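Local coordinates for choline binding protein PCPA (Streptococcus pneumoniae, PDB 4CP6) that is a vaccine antigen that probably displays a leucine-rich repeat domain on the pneumococcal surface, held there through choline binding, at residues K27-E32 against T37-N42; D228-S233 against E249-P254; F81-D86 against R90-P95. All blocks are in the same frame, centred on the assembly; numbering follows the deposited sequence. Where two conformers were deposited one is given.

Contact 1 of 3, residues K27-E32 against T37-N42; sequences KVLTVE and TVQVGN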
loop_
_atom_site.group_PDB
_atom_site.type_symbol
_atom_site.label_atom_id
_atom_site.label_comp_id
_atom_site.label_asym_id
_atom_site.label_seq_id
_atom_site.Cartn_x
_atom_site.Cartn_y
_atom_site.Cartn_z
ATOM N N LYS A 27 16.270 5.971 -28.776
ATOM C CA LYS A 27 17.635 6.181 -28.333
ATOM C C LYS A 27 18.380 4.860 -28.354
ATOM O O LYS A 27 17.873 3.877 -27.841
ATOM C CB LYS A 27 17.636 6.835 -26.932
ATOM C CG LYS A 27 19.011 7.145 -26.378
ATOM C CD LYS A 27 18.904 7.907 -25.080
ATOM C CE LYS A 27 20.264 8.146 -24.482
ATOM N NZ LYS A 27 20.206 9.166 -23.401
ATOM N N VAL A 28 19.552 4.812 -29.014
ATOM C CA VAL A 28 20.355 3.612 -29.173
ATOM C C VAL A 28 20.883 3.151 -27.829
ATOM O O VAL A 28 21.522 3.927 -27.098
ATOM C CB VAL A 28 21.502 3.833 -30.203
ATOM C CG1 VAL A 28 22.351 2.572 -30.343
ATOM C CG2 VAL A 28 20.936 4.265 -31.568
ATOM N N LEU A 29 20.593 1.890 -27.529
ATOM C CA LEU A 29 21.038 1.234 -26.298
ATOM C C LEU A 29 22.301 0.425 -26.540
ATOM O O LEU A 29 23.226 0.459 -25.717
ATOM C CB LEU A 29 19.921 0.354 -25.720
ATOM C CG LEU A 29 18.625 1.028 -25.334
ATOM C CD1 LEU A 29 17.621 -0.016 -24.925
ATOM C CD2 LEU A 29 18.824 2.033 -24.192
ATOM N N THR A 30 22.321 -0.337 -27.640
ATOM C CA THR A 30 23.481 -1.139 -28.058
ATOM C C THR A 30 23.590 -1.100 -29.586
ATOM O O THR A 30 22.590 -0.882 -30.295
ATOM C CB THR A 30 23.350 -2.621 -27.659
ATOM O OG1 THR A 30 22.275 -3.201 -28.397
ATOM C CG2 THR A 30 23.167 -2.841 -26.136
ATOM N N VAL A 31 24.811 -1.337 -30.094
ATOM C CA VAL A 31 25.070 -1.410 -31.534
ATOM C C VAL A 31 26.366 -2.171 -31.747
ATOM O O VAL A 31 27.354 -1.911 -31.052
ATOM C CB VAL A 31 25.046 -0.033 -32.269
ATOM C CG1 VAL A 31 26.228 0.859 -31.876
ATOM C CG2 VAL A 31 24.977 -0.212 -33.794
ATOM N N GLU A 32 26.345 -3.127 -32.669
ATOM C CA GLU A 32 27.508 -3.914 -33.049
ATOM C C GLU A 32 27.307 -4.248 -34.518
ATOM O O GLU A 32 26.364 -4.966 -34.872
ATOM C CB GLU A 32 27.648 -5.193 -32.206
ATOM C CG GLU A 32 29.041 -5.805 -32.315
ATOM C CD GLU A 32 29.277 -7.154 -31.658
ATOM O OE1 GLU A 32 28.534 -7.510 -30.713
ATOM O OE2 GLU A 32 30.238 -7.843 -32.072
ATOM N N THR A 37 20.011 -2.196 -30.702
ATOM C CA THR A 37 18.760 -2.114 -29.955
ATOM C C THR A 37 18.508 -0.691 -29.595
ATOM O O THR A 37 19.470 0.071 -29.385
ATOM C CB THR A 37 18.780 -2.993 -28.686
ATOM O OG1 THR A 37 19.768 -2.511 -27.770
ATOM C CG2 THR A 37 19.031 -4.441 -29.003
ATOM N N VAL A 38 17.219 -0.320 -29.519
ATOM C CA VAL A 38 16.813 1.011 -29.095
ATOM C C VAL A 38 15.711 0.962 -28.036
ATOM O O VAL A 38 14.958 -0.011 -27.956
ATOM C CB VAL A 38 16.286 1.900 -30.278
ATOM C CG1 VAL A 38 17.400 2.323 -31.225
ATOM C CG2 VAL A 38 15.134 1.243 -31.043
ATOM N N GLN A 39 15.602 2.039 -27.258
ATOM C CA GLN A 39 14.430 2.316 -26.450
ATOM C C GLN A 39 13.561 3.258 -27.289
ATOM O O GLN A 39 14.082 4.096 -28.059
ATOM C CB GLN A 39 14.758 2.978 -25.100
ATOM C CG GLN A 39 15.441 4.345 -25.233
ATOM C CD GLN A 39 15.810 4.903 -23.883
ATOM O OE1 GLN A 39 16.316 4.194 -23.012
ATOM N NE2 GLN A 39 15.592 6.196 -23.708
ATOM N N VAL A 40 12.232 3.120 -27.176
ATOM C CA VAL A 40 11.272 4.025 -27.790
ATOM C C VAL A 40 11.065 5.159 -26.795
ATOM O O VAL A 40 10.713 4.915 -25.631
ATOM C CB VAL A 40 9.960 3.355 -28.288
ATOM C CG1 VAL A 40 9.285 2.522 -27.190
ATOM C CG2 VAL A 40 8.993 4.382 -28.868
ATOM N N GLY A 41 11.387 6.370 -27.231
ATOM C CA GLY A 41 11.321 7.585 -26.431
ATOM C C GLY A 41 12.727 8.006 -26.046
ATOM O O GLY A 41 13.614 7.159 -25.882
ATOM N N ASN A 42 12.951 9.336 -25.904
ATOM C CA ASN A 42 14.281 9.824 -25.512
ATOM C C ASN A 42 14.540 9.702 -24.006
ATOM O O ASN A 42 15.653 9.985 -23.565
ATOM C CB ASN A 42 14.478 11.297 -25.991
ATOM C CG ASN A 42 13.499 12.284 -25.381
ATOM O OD1 ASN A 42 12.771 11.987 -24.421
ATOM N ND2 ASN A 42 13.451 13.496 -25.917
HETATM O O HOH W 1 17.837 11.596 -24.169
#
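The L29 side chain lies over strand 35-40 and crosses Q39 at about a right angle. Its CD2 meets Q39 OE1 at 3.5 Å, and CD1 rests on the backbone between V38 and Q39. The chi1 of -60° sets CG beside the backbone N and carries the branch toward V38 and Q39. Next to it, K27 and Q39 lie side by side and point the same way, K27 CB 3.7 Å from Q39 CG. The side-chain amide of Q39 bonds within its own segment, NE2 to G41 O at 3.1 Å. A water accepts weakly from K27 NZ and donates to N42 O. On the other side of the sheet V28 CG2 packs on V38 CG1.

The backbone is antiparallel. K27 and Q39 form a hydrogen-bonded pair, using K27 N to Q39 O and Q39 N to K27 O. V28 and V38 are a non-hydrogen-bonded pair. Then the register shifts by one. L29 and T30 both face T37, a classic beta bulge. T37 O accepts from L29 N at 2.8 Å and only weakly from T30 N at 3.4 Å. T37 N returns a bond to T30 O. Within the bulge, T30 OG1 and T37 OG1 are 2.7 Å apart in a hydrogen bond, and either could donate.

These strands form a beta hairpin near the N-terminal end of the chain. Strand 24-32 pairs antiparallel with strand 18-21. On its other side, strand 35-40 pairs parallel with strand 69-76. V38 packs on V73 of that strand, and L29 reaches across to T74.

Contact 2 of 3, residues D228-S233 against E249-P254; sequences DGVLFS and ESYKTP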
loop_
_atom_site.group_PDB
_atom_site.type_symbol
_atom_site.label_atom_id
_atom_site.label_comp_id
_atom_site.label_asym_id
_atom_site.label_seq_id
_atom_site.Cartn_x
_atom_site.Cartn_y
_atom_site.Cartn_z
ATOM N N ASP A 228 -9.650 -17.671 3.188
ATOM C CA ASP A 228 -10.903 -16.908 3.138
ATOM C C ASP A 228 -10.669 -15.492 2.588
ATOM O O ASP A 228 -11.330 -14.518 2.977
ATOM C CB ASP A 228 -11.629 -16.935 4.503
ATOM C CG ASP A 228 -12.054 -18.339 4.912
ATOM O OD1 ASP A 228 -12.566 -19.082 4.044
ATOM O OD2 ASP A 228 -11.837 -18.705 6.084
ATOM N N GLY A 229 -9.742 -15.421 1.641
ATOM C CA GLY A 229 -9.422 -14.200 0.916
ATOM C C GLY A 229 -8.435 -13.282 1.611
ATOM O O GLY A 229 -8.088 -12.248 1.037
ATOM N N VAL A 230 -7.942 -13.683 2.786
ATOM C CA VAL A 230 -6.951 -12.932 3.586
ATOM C C VAL A 230 -5.563 -13.420 3.237
ATOM O O VAL A 230 -5.324 -14.630 3.244
ATOM C CB VAL A 230 -7.226 -13.071 5.104
ATOM C CG1 VAL A 230 -6.259 -12.215 5.918
ATOM C CG2 VAL A 230 -8.662 -12.657 5.422
ATOM N N LEU A 231 -4.651 -12.491 2.924
ATOM C CA LEU A 231 -3.291 -12.833 2.530
ATOM C C LEU A 231 -2.355 -12.937 3.724
ATOM O O LEU A 231 -2.247 -11.994 4.511
ATOM C CB LEU A 231 -2.784 -11.789 1.530
ATOM C CG LEU A 231 -1.361 -11.945 1.019
ATOM C CD1 LEU A 231 -1.208 -13.180 0.123
ATOM C CD2 LEU A 231 -0.976 -10.706 0.214
ATOM N N PHE A 232 -1.648 -14.075 3.840
ATOM C CA PHE A 232 -0.677 -14.364 4.865
ATOM C C PHE A 232 0.623 -14.829 4.228
ATOM O O PHE A 232 0.642 -15.284 3.074
ATOM C CB PHE A 232 -1.162 -15.562 5.705
ATOM C CG PHE A 232 -2.315 -15.307 6.647
ATOM C CD1 PHE A 232 -3.625 -15.375 6.195
ATOM C CD2 PHE A 232 -2.083 -14.962 7.968
ATOM C CE1 PHE A 232 -4.692 -15.168 7.070
ATOM C CE2 PHE A 232 -3.152 -14.752 8.843
ATOM C CZ PHE A 232 -4.448 -14.833 8.377
ATOM N N SER A 233 1.677 -14.846 5.021
ATOM C CA SER A 233 2.872 -15.610 4.662
ATOM C C SER A 233 2.453 -17.102 4.727
ATOM O O SER A 233 1.507 -17.458 5.438
ATOM C CB SER A 233 4.004 -15.370 5.649
ATOM O OG SER A 233 3.619 -15.649 6.994
ATOM N N GLU A 249 -18.544 -9.726 9.658
ATOM C CA GLU A 249 -18.650 -8.787 10.779
ATOM C C GLU A 249 -17.654 -9.070 11.880
ATOM O O GLU A 249 -17.332 -8.168 12.664
ATOM C CB GLU A 249 -20.094 -8.754 11.321
ATOM C CG GLU A 249 -21.062 -8.107 10.351
ATOM C CD GLU A 249 -22.446 -7.822 10.913
ATOM O OE1 GLU A 249 -22.612 -7.855 12.152
ATOM O OE2 GLU A 249 -23.357 -7.514 10.111
ATOM N N SER A 250 -17.182 -10.318 12.002
ATOM C CA SER A 250 -16.240 -10.657 13.059
ATOM C C SER A 250 -15.129 -11.501 12.460
ATOM O O SER A 250 -15.330 -12.171 11.443
ATOM C CB SER A 250 -16.920 -11.420 14.192
ATOM O OG SER A 250 -17.484 -12.608 13.662
ATOM N N TYR A 251 -13.973 -11.477 13.090
ATOM C CA TYR A 251 -12.810 -12.222 12.600
ATOM C C TYR A 251 -11.893 -12.516 13.736
ATOM O O TYR A 251 -11.748 -11.695 14.660
ATOM C CB TYR A 251 -12.056 -11.390 11.532
ATOM C CG TYR A 251 -10.888 -12.101 10.874
ATOM C CD1 TYR A 251 -11.101 -13.101 9.932
ATOM C CD2 TYR A 251 -9.569 -11.729 11.151
ATOM C CE1 TYR A 251 -10.036 -13.754 9.324
ATOM C CE2 TYR A 251 -8.494 -12.368 10.540
ATOM C CZ TYR A 251 -8.739 -13.388 9.635
ATOM O OH TYR A 251 -7.705 -14.031 9.024
ATOM N N LYS A 252 -11.247 -13.700 13.675
ATOM C CA LYS A 252 -10.258 -14.110 14.631
ATOM C C LYS A 252 -8.969 -14.425 13.871
ATOM O O LYS A 252 -8.991 -15.249 12.964
ATOM C CB LYS A 252 -10.697 -15.372 15.406
ATOM C CG LYS A 252 -11.963 -15.164 16.226
ATOM C CD LYS A 252 -12.356 -16.436 16.986
ATOM C CE LYS A 252 -13.797 -16.369 17.421
ATOM N NZ LYS A 252 -14.539 -17.585 16.994
ATOM N N THR A 253 -7.850 -13.780 14.222
ATOM C CA THR A 253 -6.587 -14.121 13.568
ATOM C C THR A 253 -6.192 -15.543 13.997
ATOM O O THR A 253 -6.453 -15.984 15.132
ATOM C CB THR A 253 -5.499 -13.104 13.907
ATOM O OG1 THR A 253 -5.366 -13.009 15.344
ATOM C CG2 THR A 253 -5.774 -11.755 13.304
ATOM N N PRO A 254 -5.505 -16.277 13.102
ATOM C CA PRO A 254 -5.086 -17.647 13.462
ATOM C C PRO A 254 -4.045 -17.671 14.559
ATOM O O PRO A 254 -3.336 -16.689 14.795
ATOM C CB PRO A 254 -4.528 -18.214 12.147
ATOM C CG PRO A 254 -4.229 -17.032 11.285
ATOM C CD PRO A 254 -5.146 -15.911 11.718
#
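Y251 OH is touched by the side chains of V230 and F232. No hydrogen bond crosses between segments 228-233 and 249-254, so the contact is one of side-chain packing. The hydroxyl oxygen sits at the edge of the F232 ring, in its plane, 3.4 Å from CZ. Both methyls of V230 flank the same oxygen, CG1 at 3.9 Å and CG2 at 4.0 Å. V230 CG2 also reaches the ring itself, 4.3 Å from Y251 CZ. The Y251 chi1 of -176° sets CG anti to the backbone N and extends the ring toward strand 230-233. V230 and F232 approach it from the opposite direction.

The backbones stay well apart: the CA atoms of V230 and T253 are 10.1 Å from each other. This is the span between two sheets. Strand 230-233 is the middle strand of an antiparallel meander, 224-227, 230-233 and 238-241. The meander continues through 238-241 into parallel strands of the leucine-rich repeat solenoid. Strand 250-252 is the edge strand of a separate parallel sheet with 273-275 and 296-298. The side chains described here fill part of the gap between these two sheets.

P254 closes on F232 from beside Y251. Its CG lies 3.5 Å from F232 CE2, and its CD 3.6 Å from F232 CZ, in an oblique approach. Outside the two segments, Y242 meets Y251 in an edge-to-face ring contact. K236 makes a cation-pi contact with F232, and L239 packs on both V230 and F232.

Contact 3 of 3, residues F81-D86 against R90-P95; sequences FSYYPD and RIVYYP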
loop_
_atom_site.group_PDB
_atom_site.type_symbol
_atom_site.label_atom_id
_atom_site.label_comp_id
_atom_site.label_asym_id
_atom_site.label_seq_id
_atom_site.Cartn_x
_atom_site.Cartn_y
_atom_site.Cartn_z
ATOM N N PHE A 81 5.347 6.957 -23.105
ATOM C CA PHE A 81 3.913 6.929 -23.330
ATOM C C PHE A 81 3.164 7.501 -22.133
ATOM O O PHE A 81 2.049 7.086 -21.794
ATOM C CB PHE A 81 3.430 5.549 -23.782
ATOM C CG PHE A 81 4.079 5.181 -25.091
ATOM C CD1 PHE A 81 3.752 5.865 -26.273
ATOM C CD2 PHE A 81 5.050 4.198 -25.151
ATOM C CE1 PHE A 81 4.377 5.555 -27.479
ATOM C CE2 PHE A 81 5.692 3.900 -26.362
ATOM C CZ PHE A 81 5.354 4.584 -27.520
ATOM N N SER A 82 3.789 8.491 -21.491
ATOM C CA SER A 82 3.111 9.146 -20.398
ATOM C C SER A 82 2.122 10.172 -20.941
ATOM O O SER A 82 2.302 10.712 -22.057
ATOM C CB SER A 82 4.100 9.825 -19.460
ATOM O OG SER A 82 4.797 10.820 -20.181
ATOM N N TYR A 83 1.108 10.448 -20.162
ATOM C CA TYR A 83 0.109 11.435 -20.508
ATOM C C TYR A 83 0.234 12.512 -19.479
ATOM O O TYR A 83 0.126 12.251 -18.268
ATOM C CB TYR A 83 -1.322 10.853 -20.536
ATOM C CG TYR A 83 -2.352 11.955 -20.650
ATOM C CD1 TYR A 83 -2.685 12.495 -21.895
ATOM C CD2 TYR A 83 -2.815 12.620 -19.512
ATOM C CE1 TYR A 83 -3.563 13.577 -22.001
ATOM C CE2 TYR A 83 -3.626 13.755 -19.608
ATOM C CZ TYR A 83 -4.006 14.223 -20.857
ATOM O OH TYR A 83 -4.840 15.321 -20.947
ATOM N N TYR A 84 0.427 13.733 -19.977
ATOM C CA TYR A 84 0.461 14.942 -19.171
ATOM C C TYR A 84 -0.374 16.019 -19.812
ATOM O O TYR A 84 -0.309 16.231 -21.024
ATOM C CB TYR A 84 1.884 15.480 -19.003
ATOM C CG TYR A 84 2.762 14.583 -18.180
ATOM C CD1 TYR A 84 2.723 14.625 -16.788
ATOM C CD2 TYR A 84 3.720 13.779 -18.782
ATOM C CE1 TYR A 84 3.552 13.810 -16.020
ATOM C CE2 TYR A 84 4.570 12.982 -18.028
ATOM C CZ TYR A 84 4.473 12.984 -16.648
ATOM O OH TYR A 84 5.307 12.175 -15.926
ATOM N N PRO A 85 -1.095 16.777 -18.996
ATOM C CA PRO A 85 -1.808 17.941 -19.525
ATOM C C PRO A 85 -0.805 19.026 -19.913
ATOM O O PRO A 85 0.350 19.028 -19.456
ATOM C CB PRO A 85 -2.674 18.395 -18.364
ATOM C CG PRO A 85 -1.926 17.942 -17.128
ATOM C CD PRO A 85 -1.204 16.682 -17.524
ATOM N N ASP A 86 -1.248 19.948 -20.772
ATOM C CA ASP A 86 -0.418 21.047 -21.221
ATOM C C ASP A 86 -0.808 22.296 -20.450
ATOM O O ASP A 86 -1.984 22.466 -20.096
ATOM C CB ASP A 86 -0.665 21.277 -22.717
ATOM C CG ASP A 86 0.372 22.181 -23.323
ATOM O OD1 ASP A 86 1.484 21.685 -23.625
ATOM O OD2 ASP A 86 0.094 23.389 -23.450
ATOM N N ARG A 90 -4.897 22.941 -23.841
ATOM C CA ARG A 90 -5.257 22.340 -25.130
ATOM C C ARG A 90 -5.413 20.825 -24.918
ATOM O O ARG A 90 -4.840 20.276 -23.954
ATOM C CB ARG A 90 -4.149 22.606 -26.182
ATOM C CG ARG A 90 -2.782 21.893 -25.918
ATOM C CD ARG A 90 -1.672 22.305 -26.892
ATOM N NE ARG A 90 -1.992 21.908 -28.269
ATOM C CZ ARG A 90 -1.771 20.692 -28.767
ATOM N NH1 ARG A 90 -1.147 19.771 -28.034
ATOM N NH2 ARG A 90 -2.168 20.390 -30.007
ATOM N N ILE A 91 -6.178 20.151 -25.794
ATOM C CA ILE A 91 -6.297 18.691 -25.745
ATOM C C ILE A 91 -4.917 18.121 -26.110
ATOM O O ILE A 91 -4.281 18.573 -27.090
ATOM C CB ILE A 91 -7.373 18.192 -26.750
ATOM C CG1 ILE A 91 -8.797 18.672 -26.388
ATOM C CG2 ILE A 91 -7.317 16.670 -26.962
ATOM C CD1 ILE A 91 -9.460 18.091 -25.092
ATOM N N VAL A 92 -4.440 17.132 -25.307
ATOM C CA VAL A 92 -3.197 16.413 -25.539
ATOM C C VAL A 92 -3.688 15.045 -26.021
ATOM O O VAL A 92 -4.435 14.352 -25.302
ATOM C CB VAL A 92 -2.307 16.355 -24.265
ATOM C CG1 VAL A 92 -1.085 15.476 -24.489
ATOM C CG2 VAL A 92 -1.864 17.768 -23.856
ATOM N N TYR A 93 -3.368 14.704 -27.278
ATOM C CA TYR A 93 -3.893 13.502 -27.918
ATOM C C TYR A 93 -3.301 12.239 -27.336
ATOM O O TYR A 93 -2.129 12.220 -26.970
ATOM C CB TYR A 93 -3.639 13.554 -29.425
ATOM C CG TYR A 93 -4.120 14.854 -30.029
ATOM C CD1 TYR A 93 -5.453 15.238 -29.926
ATOM C CD2 TYR A 93 -3.242 15.697 -30.705
ATOM C CE1 TYR A 93 -5.906 16.433 -30.484
ATOM C CE2 TYR A 93 -3.681 16.900 -31.252
ATOM C CZ TYR A 93 -5.015 17.250 -31.158
ATOM O OH TYR A 93 -5.428 18.443 -31.712
ATOM N N TYR A 94 -4.100 11.178 -27.245
ATOM C CA TYR A 94 -3.576 9.951 -26.657
ATOM C C TYR A 94 -4.430 8.784 -27.132
ATOM O O TYR A 94 -5.641 8.916 -27.219
ATOM C CB TYR A 94 -3.586 10.053 -25.098
ATOM C CG TYR A 94 -2.667 9.040 -24.462
ATOM C CD1 TYR A 94 -3.109 7.746 -24.192
ATOM C CD2 TYR A 94 -1.336 9.355 -24.174
ATOM C CE1 TYR A 94 -2.231 6.773 -23.710
ATOM C CE2 TYR A 94 -0.466 8.404 -23.636
ATOM C CZ TYR A 94 -0.929 7.116 -23.386
ATOM O OH TYR A 94 -0.099 6.156 -22.857
ATOM N N PRO A 95 -3.810 7.628 -27.435
ATOM C CA PRO A 95 -4.583 6.480 -27.918
ATOM C C PRO A 95 -5.540 5.877 -26.896
ATOM O O PRO A 95 -5.378 6.048 -25.692
ATOM C CB PRO A 95 -3.513 5.457 -28.325
ATOM C CG PRO A 95 -2.255 5.910 -27.755
ATOM C CD PRO A 95 -2.362 7.371 -27.460
HETATM O O HOH W 2 -6.419 16.306 -23.017
HETATM O O HOH W 3 -3.928 19.751 -21.499
HETATM O O HOH W 4 1.011 19.841 -25.974
#
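Y94 OH donates a hydrogen bond to F81 O at 2.6 Å. The carbonyl oxygen lies at the edge of the Y94 ring, in its plane. Y83 packs next to it, with Y83 CB 3.9 Å from Y94 CD2. The Y83 ring then runs on to V92. There V92 O comes in at the ring edge, 3.5 Å from Y83 CE1, and V92 CB lies 3.8 Å from the same carbon. With CG anti to the backbone N (chi1 170°), Y83 places its ring against V92 and Y94, between the two segments. V92 CG2 rests against Y84 O at 3.6 Å.

Segments 81-86 and 90-95 are the two legs of a long loop between strands 69-76 and 97-100. They run antiparallel, 171° apart, yet form no beta ladder. Waters bridge the gap instead. One joins Y83 OH to V92 N, and another joins D86 N to R90 O. A third links D86 OD1 to R90 NH1. D86 and R90 themselves make no salt bridge; D86 OD2 stays 5.5 Å from R90 NE, and their flat groups stand nearly perpendicular. Their chains pack instead, D86 CB 3.9 Å from R90 CG.

Further out, D86 OD2 is hydrogen-bonded to T88 OG1 in the turn. Y94 is fixed at both ends, its OH bonded to S115 OG and its N to D54 OD1. F49 meets the Y94 ring edge-to-face.

In the fold
Contacts 1 and 3 lie on the same side of the chain's centre and touch: V40 CG2 is 3.9 Å from F81 CZ. Strand 69-76 borders contact 1 and leads into the loop of contact 3. Contact 2 is on the opposite side, its centre about 48 Å from that of contact 1, and shares no element with either. It is nearest the chain's centre, yet all three are only partly buried. In contact 1 neighbouring strands of one sheet share backbone bonds. Contact 2 joins two separate sheets through packing of rings, methyls and a hydroxyl oxygen, with no hydrogen bond across. In contact 3 two irregular loop legs rely on one tyrosine hydroxyl, apolar packing and bridging waters.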